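PDB 4RY1: periplasmic solute binding protein from Pectobacterium atrosepticum, which probably binds a sugar in the periplasm and delivers it to an ABC-type importer, as other solute-binding proteins of its family do. Local coordinates for residues G110-M115 against S284-L289. Numbering follows the deposited sequence. Where two conformers were deposited one is given.
Sequences GLPISM and SKPSSL
Ile113 N donates to Ser288 O at 3.0 Å, nearly straight at 177°, and Ser287 N donates to Ser114 O at 2.8 Å. These two bonds join antiparallel strands 107-123 and 284-292 in the mixed sheet of a periplasmic binding protein fold. Both chains turn a corner here, at Ile113 and at Ser287, each with helix-like backbone angles, and both corners follow a proline. Before and after them, Pro112 faces Leu289 and Met115 faces Pro286 as non-hydrogen-bonded pairs, with CA atoms 4.3 Å apart in each.

Met115 shows how a side chain that starts away from its partner returns to it. CB departs from the other strand; CG lies anti to the carbonyl carbon, and bends at chi2 (-58°) and chi3 (-68°) fold the chain back. SD then sits over the face of the Pro286 ring, 4.0 Å from Pro286 CG, and CE reaches over the preceding peptide, 3.6 Å from Lys285 C. Ala98 of helix 96-100 also touches this side chain. On the Leu289 side chain, CD2 packs on Pro112, 3.7 Å from CG of that ring, the two side chains lying side by side and pointing the same way.

Beyond the strand pairing, the CB of Lys285 points away from 110-115, and its NZ makes a salt bridge with Glu369, a hydrogen bond to Asn67 and another to a bound glycerol, probably from the crystallisation liquor, which also bonds Ser287 O.

Next to Ile113, Ser114 OG meets the side chain of the other corner: also hydrogen-bonded to Asn323 O, it shares a hydrogen bond of 2.6 Å with Ser287 OG, each of these buried hydroxyls set between its own backbone N and carbonyl carbon.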
loop_
_atom_site.group_PDB
_atom_site.type_symbol
_atom_site.label_atom_id
_atom_site.label_comp_id
_atom_site.label_asym_id
_atom_site.label_seq_id
_atom_site.Cartn_x
_atom_site.Cartn_y
_atom_site.Cartn_z
ATOM N N GLY A 110 7.784 -13.376 -7.442
ATOM C CA GLY A 110 6.428 -13.441 -6.921
ATOM C C GLY A 110 5.447 -13.024 -7.995
ATOM O O GLY A 110 5.819 -12.375 -8.957
ATOM N N LEU A 111 4.193 -13.429 -7.825
ATOM C CA LEU A 111 3.155 -13.131 -8.796
ATOM C C LEU A 111 2.221 -12.066 -8.166
ATOM O O LEU A 111 1.584 -12.326 -7.139
ATOM C CB LEU A 111 2.357 -14.379 -9.120
ATOM C CG LEU A 111 1.272 -14.284 -10.182
ATOM C CD1 LEU A 111 1.774 -13.639 -11.476
ATOM C CD2 LEU A 111 0.724 -15.694 -10.435
ATOM N N PRO A 112 2.149 -10.862 -8.741
ATOM C CA PRO A 112 1.239 -9.892 -8.165
ATOM C C PRO A 112 -0.197 -10.357 -8.100
ATOM O O PRO A 112 -0.733 -10.850 -9.086
ATOM C CB PRO A 112 1.386 -8.688 -9.092
ATOM C CG PRO A 112 2.795 -8.803 -9.559
ATOM C CD PRO A 112 2.976 -10.270 -9.796
ATOM N N ILE A 113 -0.793 -10.202 -6.930
ATOM C CA ILE A 113 -2.193 -10.601 -6.728
ATOM C C ILE A 113 -3.133 -9.557 -7.323
ATOM O O ILE A 113 -4.165 -9.888 -7.928
ATOM C CB ILE A 113 -2.477 -10.828 -5.247
ATOM C CG1 ILE A 113 -1.586 -11.962 -4.725
ATOM C CG2 ILE A 113 -3.946 -11.162 -5.013
ATOM C CD1 ILE A 113 -1.476 -11.994 -3.212
ATOM N N SER A 114 -2.766 -8.306 -7.105
ATOM C CA SER A 114 -3.430 -7.129 -7.652
ATOM C C SER A 114 -2.407 -6.010 -7.671
ATOM O O SER A 114 -1.450 -6.000 -6.877
ATOM C CB SER A 114 -4.639 -6.722 -6.835
ATOM O OG SER A 114 -4.281 -6.392 -5.538
ATOM N N MET A 115 -2.625 -5.043 -8.554
ATOM C CA MET A 115 -1.929 -3.777 -8.519
ATOM C C MET A 115 -2.776 -2.839 -7.689
ATOM O O MET A 115 -4.003 -2.995 -7.611
ATOM C CB MET A 115 -1.668 -3.250 -9.947
ATOM C CG MET A 115 -0.688 -4.123 -10.753
ATOM S SD MET A 115 1.011 -4.413 -10.064
ATOM C CE MET A 115 1.607 -2.730 -10.244
ATOM N N SER A 284 1.987 3.707 -7.680
ATOM C CA SER A 284 1.436 2.364 -7.792
ATOM C C SER A 284 2.464 1.291 -7.500
ATOM O O SER A 284 3.663 1.479 -7.721
ATOM C CB SER A 284 0.861 2.106 -9.187
ATOM O OG SER A 284 -0.042 3.113 -9.620
ATOM N N LYS A 285 1.961 0.149 -7.042
ATOM C CA LYS A 285 2.803 -1.033 -6.792
ATOM C C LYS A 285 1.911 -2.244 -6.652
ATOM O O LYS A 285 0.691 -2.113 -6.539
ATOM C CB LYS A 285 3.603 -0.882 -5.506
ATOM C CG LYS A 285 2.774 -0.924 -4.232
ATOM C CD LYS A 285 3.631 -1.024 -2.984
ATOM C CE LYS A 285 2.799 -1.331 -1.756
ATOM N NZ LYS A 285 3.650 -1.620 -0.552
ATOM N N PRO A 286 2.498 -3.446 -6.663
ATOM C CA PRO A 286 1.666 -4.604 -6.304
ATOM C C PRO A 286 1.134 -4.487 -4.904
ATOM O O PRO A 286 1.887 -4.139 -3.995
ATOM C CB PRO A 286 2.634 -5.785 -6.402
ATOM C CG PRO A 286 3.725 -5.319 -7.312
ATOM C CD PRO A 286 3.868 -3.858 -6.972
ATOM N N SER A 287 -0.129 -4.827 -4.693
ATOM C CA SER A 287 -0.670 -4.790 -3.334
ATOM C C SER A 287 -0.037 -5.862 -2.449
ATOM O O SER A 287 0.058 -5.693 -1.241
ATOM C CB SER A 287 -2.179 -4.995 -3.325
ATOM O OG SER A 287 -2.528 -6.334 -3.629
ATOM N N SER A 288 0.350 -6.956 -3.094
ATOM C CA SER A 288 0.993 -8.122 -2.496
ATOM C C SER A 288 1.288 -9.087 -3.629
ATOM O O SER A 288 0.744 -8.946 -4.734
ATOM C CB SER A 288 0.116 -8.794 -1.436
ATOM O OG SER A 288 0.305 -8.198 -0.146
ATOM N N LEU A 289 2.129 -10.068 -3.327
ATOM C CA LEU A 289 2.548 -11.101 -4.271
ATOM C C LEU A 289 2.329 -12.435 -3.604
ATOM O O LEU A 289 2.372 -12.512 -2.379
ATOM C CB LEU A 289 4.059 -11.024 -4.596
ATOM C CG LEU A 289 4.697 -9.659 -4.859
ATOM C CD1 LEU A 289 6.219 -9.768 -4.966
ATOM C CD2 LEU A 289 4.182 -9.132 -6.144
#